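Local coordinates for hypothetical membrane protein (PDB 6JSA) that binds heme through its C-terminal HtaA domain and probably passes it along the heme uptake machinery of Corynebacterium glutamicum, at residues 36-50 with 59-71. Sequence-based numbering, arbitrary orientation.
Sequences VGFDNQQFQFSGNSG and GSINFPGSIHFTG
The Phe43 ring lies between two apolar groups. Ile67 CD1 sits over one face, 3.9 Å from the centroid of the Phe43 ring, in a CH-pi contact. Phe38 CD1 covers the opposite face. The Phe43 and Phe69 rings meet obliquely, planes at 86°, with Phe43 CZ 3.9 Å from Phe69 CZ. Val36 CG1 lies over one face of Phe45, toward the rim, and Pro64 O is near the plane at its edge. Phe45 CZ also touches Ile67 CD1, a methyl shared by two rings. Chi1 of Ile67 (-53°) sets CG1 anti to the carbonyl carbon, and an extended chi2 carries CD1 to the rings. Phe63 has Ser46 C at its edge, and its CD1 is 3.6 Å from Phe45 CB. Val36 CG2 packs on the backbone at Gly65 and Ser66.

Before Phe63, strand 58-62 pairs with strand 42-53 in a hairpin. Asn62 N bonds to Ser49 O, straight but long at 3.3 Å, from above the carbonyl plane. Water 2 donates to the same Ser49 O at 2.7 Å and to Asn62 O. Water 1 links Ser46 N to Pro64 O where the strands part.

The Phe69 side chain, edge-to-face with Phe18, is about 7 Å from the heme. One long direct bond and a bridging water thus connect the strands at Ser49 O, while apolar side chains pack between the segments, with Phe69 probably in the second layer around the heme.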
ATOM      1  N   VAL A  36      -0.465   2.995  11.988  1.00  6.41           N
ATOM      2  CA  VAL A  36      -1.456   2.518  11.027  1.00  6.67           C
ATOM      3  C   VAL A  36      -2.585   1.887  11.835  1.00  6.86           C
ATOM      4  O   VAL A  36      -2.331   1.251  12.864  1.00  7.70           O
ATOM      5  CB  VAL A  36      -0.819   1.465  10.078  1.00  7.15           C
ATOM      6  CG1 VAL A  36      -1.842   0.850   9.113  1.00  8.44           C
ATOM      7  CG2 VAL A  36       0.359   2.066   9.335  1.00  6.91           C
ATOM      8  N   GLY A  37      -3.829   2.084  11.396  1.00  7.66           N
ATOM      9  CA  GLY A  37      -4.978   1.453  12.008  1.00  8.07           C
ATOM     10  C   GLY A  37      -5.518   0.298  11.176  1.00  7.25           C
ATOM     11  O   GLY A  37      -4.940  -0.111  10.166  1.00  7.48           O
ATOM     12  N   PHE A  38      -6.670  -0.222  11.604  1.00  7.69           N
ATOM     13  CA  PHE A  38      -7.271  -1.374  10.933  1.00  8.93           C
ATOM     14  C   PHE A  38      -8.775  -1.386  11.169  1.00  9.63           C
ATOM     15  O   PHE A  38      -9.225  -1.344  12.316  1.00 12.60           O
ATOM     16  CB  PHE A  38      -6.642  -2.686  11.429  1.00  9.55           C
ATOM     17  CG  PHE A  38      -7.102  -3.911  10.685  1.00  9.32           C
ATOM     18  CD1 PHE A  38      -6.662  -4.169   9.390  1.00  9.85           C
ATOM     19  CD2 PHE A  38      -7.981  -4.804  11.276  1.00 10.47           C
ATOM     20  CE1 PHE A  38      -7.087  -5.315   8.705  1.00 10.84           C
ATOM     21  CE2 PHE A  38      -8.399  -5.947  10.602  1.00 11.84           C
ATOM     22  CZ  PHE A  38      -7.961  -6.192   9.315  1.00 11.69           C
ATOM     23  N   ASP A  39      -9.542  -1.462  10.086  1.00  9.14           N
ATOM     24  CA  ASP A  39     -10.999  -1.462  10.122  1.00 10.85           C
ATOM     25  C   ASP A  39     -11.482  -1.904   8.748  1.00  9.09           C
ATOM     26  O   ASP A  39     -10.810  -1.648   7.743  1.00  8.98           O
ATOM     27  CB  ASP A  39     -11.527  -0.050  10.420  1.00 14.94           C
ATOM     28  CG  ASP A  39     -12.923  -0.053  11.006  1.00 21.24           C
ATOM     29  OD1 ASP A  39     -13.296  -1.046  11.662  1.00 24.60           O
ATOM     30  OD2 ASP A  39     -13.641   0.950  10.812  1.00 24.18           O
ATOM     31  N   ASN A  40     -12.642  -2.566   8.708  1.00  9.46           N
ATOM     32  CA  ASN A  40     -13.205  -3.045   7.441  1.00  9.19           C
ATOM     33  C   ASN A  40     -12.225  -3.941   6.683  1.00  8.52           C
ATOM     34  O   ASN A  40     -12.194  -3.938   5.453  1.00  9.37           O
ATOM     35  CB  ASN A  40     -13.673  -1.880   6.549  1.00 10.65           C
ATOM     36  CG  ASN A  40     -14.453  -2.348   5.330  1.00 11.30           C
ATOM     37  OD1 ASN A  40     -15.323  -3.208   5.429  1.00 12.00           O
ATOM     38  ND2 ASN A  40     -14.124  -1.793   4.166  1.00 11.77           N
ATOM     39  N   GLN A  41     -11.397  -4.701   7.401  1.00  7.88           N
ATOM     40  CA  GLN A  41     -10.381  -5.548   6.775  1.00  8.61           C
ATOM     41  C   GLN A  41      -9.443  -4.735   5.883  1.00  8.34           C
ATOM     42  O   GLN A  41      -8.922  -5.235   4.880  1.00  8.95           O
ATOM     43  CB  GLN A  41     -10.993  -6.752   6.053  1.00 10.68           C
ATOM     44  CG  GLN A  41     -11.782  -7.619   6.997  1.00 12.00           C
ATOM     45  CD  GLN A  41     -12.487  -8.726   6.284  1.00 12.35           C
ATOM     46  OE1 GLN A  41     -13.617  -8.564   5.823  1.00 13.94           O
ATOM     47  NE2 GLN A  41     -11.830  -9.876   6.193  1.00 11.82           N
ATOM     48  N   GLN A  42      -9.228  -3.473   6.251  1.00  7.74           N
ATOM     49  CA  GLN A  42      -8.335  -2.584   5.519  1.00  8.11           C
ATOM     50  C   GLN A  42      -7.430  -1.884   6.517  1.00  6.81           C
ATOM     51  O   GLN A  42      -7.901  -1.368   7.537  1.00  7.87           O
ATOM     52  CB  GLN A  42      -9.101  -1.525   4.718  1.00  8.89           C
ATOM     53  CG  GLN A  42      -9.978  -2.102   3.635  1.00 10.05           C
ATOM     54  CD  GLN A  42     -10.732  -1.016   2.910  1.00  9.99           C
ATOM     55  OE1 GLN A  42     -11.657  -0.422   3.461  1.00 11.11           O
ATOM     56  NE2 GLN A  42     -10.324  -0.727   1.683  1.00 10.40           N
ATOM     57  N   PHE A  43      -6.138  -1.853   6.219  1.00  6.63           N
ATOM     58  CA  PHE A  43      -5.236  -0.996   6.969  1.00  6.83           C
ATOM     59  C   PHE A  43      -5.573   0.467   6.703  1.00  7.09           C
ATOM     60  O   PHE A  43      -5.983   0.842   5.598  1.00  7.25           O
ATOM     61  CB  PHE A  43      -3.790  -1.367   6.652  1.00  7.49           C
ATOM     62  CG  PHE A  43      -3.504  -2.809   6.966  1.00  6.71           C
ATOM     63  CD1 PHE A  43      -3.304  -3.210   8.282  1.00  7.30           C
ATOM     64  CD2 PHE A  43      -3.532  -3.778   5.972  1.00  7.26           C
ATOM     65  CE1 PHE A  43      -3.093  -4.541   8.596  1.00  7.72           C
ATOM     66  CE2 PHE A  43      -3.323  -5.118   6.275  1.00  7.89           C
ATOM     67  CZ  PHE A  43      -3.096  -5.503   7.593  1.00  8.00           C
ATOM     68  N   GLN A  44      -5.459   1.283   7.751  1.00  6.81           N
ATOM     69  CA  GLN A  44      -5.950   2.655   7.761  1.00  7.23           C
ATOM     70  C   GLN A  44      -4.749   3.575   7.897  1.00  7.13           C
ATOM     71  O   GLN A  44      -4.011   3.507   8.891  1.00  6.99           O
ATOM     72  CB  GLN A  44      -6.919   2.869   8.928  1.00  8.23           C
ATOM     73  CG  GLN A  44      -8.100   1.897   8.937  1.00  8.82           C
ATOM     74  CD  GLN A  44      -9.145   2.231   7.893  1.00  9.35           C
ATOM     75  OE1 GLN A  44      -9.450   3.399   7.663  1.00 11.23           O
ATOM     76  NE2 GLN A  44      -9.710   1.211   7.266  1.00 10.13           N
ATOM     77  N   PHE A  45      -4.556   4.425   6.900  1.00  7.20           N
ATOM     78  CA  PHE A  45      -3.397   5.298   6.821  1.00  7.23           C
ATOM     79  C   PHE A  45      -3.855   6.739   6.959  1.00  7.29           C
ATOM     80  O   PHE A  45      -4.908   7.121   6.434  1.00  7.71           O
ATOM     81  CB  PHE A  45      -2.668   5.106   5.485  1.00  7.43           C
ATOM     82  CG  PHE A  45      -2.220   3.689   5.247  1.00  7.74           C
ATOM     83  CD1 PHE A  45      -3.081   2.756   4.679  1.00  8.64           C
ATOM     84  CD2 PHE A  45      -0.945   3.288   5.616  1.00  8.60           C
ATOM     85  CE1 PHE A  45      -2.675   1.447   4.476  1.00  8.76           C
ATOM     86  CE2 PHE A  45      -0.527   1.977   5.410  1.00  8.90           C
ATOM     87  CZ  PHE A  45      -1.396   1.059   4.842  1.00  8.65           C
ATOM     88  N   SER A  46      -3.055   7.529   7.661  1.00  7.48           N
ATOM     89  CA  SER A  46      -3.400   8.905   7.958  1.00  8.04           C
ATOM     90  C   SER A  46      -2.168   9.755   7.700  1.00  7.12           C
ATOM     91  O   SER A  46      -1.104   9.491   8.263  1.00  7.53           O
ATOM     92  CB  SER A  46      -3.834   8.985   9.420  1.00  9.42           C
ATOM     93  OG  SER A  46      -4.226  10.293   9.755  1.00 10.74           O
ATOM     94  N   GLY A  47      -2.293  10.760   6.831  1.00  7.30           N
ATOM     95  CA  GLY A  47      -1.144  11.556   6.450  1.00  7.88           C
ATOM     96  C   GLY A  47      -1.504  13.013   6.255  1.00  8.50           C
ATOM     97  O   GLY A  47      -2.657  13.370   6.001  1.00  9.20           O
ATOM     98  N   ASN A  48      -0.485  13.861   6.367  1.00  9.17           N
ATOM     99  CA  ASN A  48      -0.707  15.282   6.119  1.00  9.83           C
ATOM    100  C   ASN A  48       0.334  15.879   5.178  1.00 10.66           C
ATOM    101  O   ASN A  48       0.642  17.072   5.258  1.00 11.43           O
ATOM    102  CB  ASN A  48      -0.855  16.093   7.408  1.00 11.39           C
ATOM    103  CG  ASN A  48       0.378  16.058   8.272  1.00 12.17           C
ATOM    104  OD1 ASN A  48       1.409  15.487   7.898  1.00 12.60           O
ATOM    105  ND2 ASN A  48       0.287  16.682   9.443  1.00 13.01           N
ATOM    106  N   SER A  49       0.877  15.077   4.268  1.00 11.41           N
ATOM    107  CA  SER A  49       1.864  15.591   3.333  1.00 13.12           C
ATOM    108  C   SER A  49       1.625  15.041   1.935  1.00 12.12           C
ATOM    109  O   SER A  49       0.920  14.049   1.727  1.00 12.05           O
ATOM    110  CB  SER A  49       3.299  15.307   3.773  1.00 16.34           C
ATOM    111  OG  SER A  49       3.579  13.938   3.639  1.00 18.21           O
ATOM    112  N   GLY A  50       2.240  15.702   0.975  1.00 13.02           N
ATOM    113  CA  GLY A  50       2.035  15.412  -0.422  1.00 12.18           C
ATOM    114  C   GLY A  50       1.528  16.635  -1.150  1.00 12.38           C
ATOM    115  O   GLY A  50       1.301  17.695  -0.568  1.00 13.63           O
ATOM    116  N   GLY A  59      -0.170  13.724  -8.883  1.00 11.41           N
ATOM    117  CA  GLY A  59      -0.042  13.945  -7.456  1.00 11.25           C
ATOM    118  C   GLY A  59       0.733  12.831  -6.796  1.00 10.17           C
ATOM    119  O   GLY A  59       0.988  11.773  -7.387  1.00 10.78           O
ATOM    120  N   SER A  60       1.113  13.101  -5.551  1.00 10.21           N
ATOM    121  CA  SER A  60       1.683  12.117  -4.644  1.00 11.39           C
ATOM    122  C   SER A  60       1.099  12.377  -3.270  1.00 11.65           C
ATOM    123  O   SER A  60       1.167  13.505  -2.771  1.00 12.54           O
ATOM    124  CB  SER A  60       3.204  12.236  -4.574  1.00 14.29           C
ATOM    125  OG  SER A  60       3.808  11.398  -5.530  1.00 16.82           O
ATOM    126  N   ILE A  61       0.528  11.336  -2.675  1.00 11.59           N
ATOM    127  CA  ILE A  61      -0.078  11.390  -1.352  1.00 11.55           C
ATOM    128  C   ILE A  61       0.752  10.464  -0.467  1.00 10.87           C
ATOM    129  O   ILE A  61       0.811   9.252  -0.717  1.00 10.59           O
ATOM    130  CB  ILE A  61      -1.545  10.927  -1.382  1.00 13.69           C
ATOM    131  CG1 ILE A  61      -2.291  11.457  -2.620  1.00 16.00           C
ATOM    132  CG2 ILE A  61      -2.244  11.314  -0.085  1.00 13.58           C
ATOM    133  CD1 ILE A  61      -2.515  12.937  -2.602  1.00 16.65           C
ATOM    134  N   ASN A  62       1.399  11.024   0.552  1.00 12.11           N
ATOM    135  CA  ASN A  62       2.370  10.299   1.363  1.00 12.85           C
ATOM    136  C   ASN A  62       1.816   9.967   2.741  1.00 11.45           C
ATOM    137  O   ASN A  62       1.177  10.807   3.384  1.00 12.40           O
ATOM    138  CB  ASN A  62       3.637  11.133   1.562  1.00 15.40           C
ATOM    139  CG  ASN A  62       4.423  11.300   0.296  1.00 20.13           C
ATOM    140  OD1 ASN A  62       5.118  10.380  -0.136  1.00 22.02           O
ATOM    141  ND2 ASN A  62       4.336  12.478  -0.305  1.00 21.82           N
ATOM    142  N   PHE A  63       2.105   8.750   3.209  1.00  9.49           N
ATOM    143  CA  PHE A  63       1.660   8.327   4.527  1.00  8.73           C
ATOM    144  C   PHE A  63       2.815   7.753   5.330  1.00  9.05           C
ATOM    145  O   PHE A  63       3.639   7.010   4.783  1.00 11.00           O
ATOM    146  CB  PHE A  63       0.565   7.259   4.406  1.00  8.76           C
ATOM    147  CG  PHE A  63      -0.648   7.747   3.676  1.00  8.46           C
ATOM    148  CD1 PHE A  63      -1.662   8.396   4.361  1.00  8.39           C
ATOM    149  CD2 PHE A  63      -0.763   7.598   2.298  1.00  8.63           C
ATOM    150  CE1 PHE A  63      -2.776   8.874   3.698  1.00  9.22           C
ATOM    151  CE2 PHE A  63      -1.875   8.078   1.632  1.00  9.93           C
ATOM    152  CZ  PHE A  63      -2.880   8.713   2.336  1.00  9.52           C
ATOM    153  N   PRO A  64       2.894   8.059   6.620  1.00  7.51           N
ATOM    154  CA  PRO A  64       3.842   7.372   7.500  1.00  7.26           C
ATOM    155  C   PRO A  64       3.220   6.059   7.968  1.00  7.34           C
ATOM    156  O   PRO A  64       2.073   5.737   7.655  1.00  8.15           O
ATOM    157  CB  PRO A  64       3.959   8.350   8.665  1.00  7.56           C
ATOM    158  CG  PRO A  64       2.545   8.844   8.798  1.00  8.71           C
ATOM    159  CD  PRO A  64       2.017   8.969   7.382  1.00  8.66           C
ATOM    160  N   GLY A  65       3.995   5.304   8.737  1.00  7.07           N
ATOM    161  CA  GLY A  65       3.473   4.127   9.395  1.00  7.43           C
ATOM    162  C   GLY A  65       3.916   2.835   8.729  1.00  7.01           C
ATOM    163  O   GLY A  65       4.246   2.784   7.539  1.00  7.44           O
ATOM    164  N   SER A  66       3.893   1.766   9.517  1.00  7.28           N
ATOM    165  CA  SER A  66       4.325   0.463   9.036  1.00  7.76           C
ATOM    166  C   SER A  66       3.384  -0.645   9.489  1.00  7.42           C
ATOM    167  O   SER A  66       2.732  -0.561  10.538  1.00  7.28           O
ATOM    168  CB  SER A  66       5.750   0.149   9.488  1.00  9.80           C
ATOM    169  OG  SER A  66       5.847   0.187  10.890  1.00 11.25           O
ATOM    170  N   ILE A  67       3.340  -1.690   8.666  1.00  7.71           N
ATOM    171  CA  ILE A  67       2.681  -2.955   8.959  1.00  7.46           C
ATOM    172  C   ILE A  67       3.764  -4.019   8.997  1.00  7.43           C
ATOM    173  O   ILE A  67       4.619  -4.064   8.105  1.00  8.83           O
ATOM    174  CB  ILE A  67       1.665  -3.314   7.862  1.00  8.45           C
ATOM    175  CG1 ILE A  67       0.684  -2.164   7.618  1.00 10.35           C
ATOM    176  CG2 ILE A  67       0.959  -4.624   8.215  1.00  9.37           C
ATOM    177  CD1 ILE A  67      -0.037  -2.299   6.309  1.00 11.46           C
ATOM    178  N   HIS A  68       3.714  -4.891  10.003  1.00  7.85           N
ATOM    179  CA  HIS A  68       4.710  -5.947  10.174  0.57  7.36           C
ATOM    180  C   HIS A  68       3.976  -7.282  10.267  1.00  7.10           C
ATOM    181  O   HIS A  68       3.379  -7.601  11.302  1.00  8.54           O
ATOM    182  CB  HIS A  68       5.548  -5.686  11.419  0.57  9.13           C
ATOM    183  CG  HIS A  68       6.779  -6.532  11.507  0.57 10.81           C
ATOM    184  ND1 HIS A  68       7.737  -6.349  12.479  0.57 13.80           N
ATOM    185  CD2 HIS A  68       7.211  -7.565  10.743  0.57 11.81           C
ATOM    186  CE1 HIS A  68       8.705  -7.232  12.311  0.57 13.80           C
ATOM    187  NE2 HIS A  68       8.410  -7.981  11.264  0.57 13.01           N
ATOM    188  N   PHE A  69       4.015  -8.063   9.184  1.00  7.47           N
ATOM    189  CA  PHE A  69       3.413  -9.395   9.153  1.00  8.10           C
ATOM    190  C   PHE A  69       4.433 -10.426   9.615  1.00  8.32           C
ATOM    191  O   PHE A  69       5.605 -10.360   9.240  1.00  8.85           O
ATOM    192  CB  PHE A  69       3.011  -9.763   7.724  1.00  8.54           C
ATOM    193  CG  PHE A  69       1.944  -8.889   7.120  1.00  8.11           C
ATOM    194  CD1 PHE A  69       0.607  -9.083   7.431  1.00  8.31           C
ATOM    195  CD2 PHE A  69       2.278  -7.903   6.198  1.00  8.68           C
ATOM    196  CE1 PHE A  69      -0.377  -8.309   6.851  1.00  8.27           C
ATOM    197  CE2 PHE A  69       1.296  -7.120   5.619  1.00  9.05           C
ATOM    198  CZ  PHE A  69      -0.031  -7.324   5.943  1.00  8.33           C
ATOM    199  N   THR A  70       3.977 -11.401  10.402  1.00  8.66           N
ATOM    200  CA  THR A  70       4.822 -12.527  10.791  1.00 10.19           C
ATOM    201  C   THR A  70       4.027 -13.819  10.691  1.00  9.71           C
ATOM    202  O   THR A  70       2.796 -13.823  10.753  1.00 10.76           O
ATOM    203  CB  THR A  70       5.367 -12.373  12.213  1.00 13.91           C
ATOM    204  OG1 THR A  70       4.276 -12.234  13.127  1.00 16.30           O
ATOM    205  CG2 THR A  70       6.284 -11.166  12.316  1.00 15.11           C
ATOM    206  N   GLY A  71       4.754 -14.921  10.537  1.00 10.13           N
ATOM    207  CA  GLY A  71       4.132 -16.232  10.442  1.00 10.60           C
ATOM    208  C   GLY A  71       5.200 -17.302  10.415  1.00 10.58           C
ATOM    209  O   GLY A  71       6.396 -17.014  10.302  1.00 11.15           O
TER
HETATM  210  O   HOH W   1      -0.671   6.095   8.546  1.00  7.94           O
HETATM  211  O   HOH W   2      -0.776  12.568   3.262  1.00 14.68           O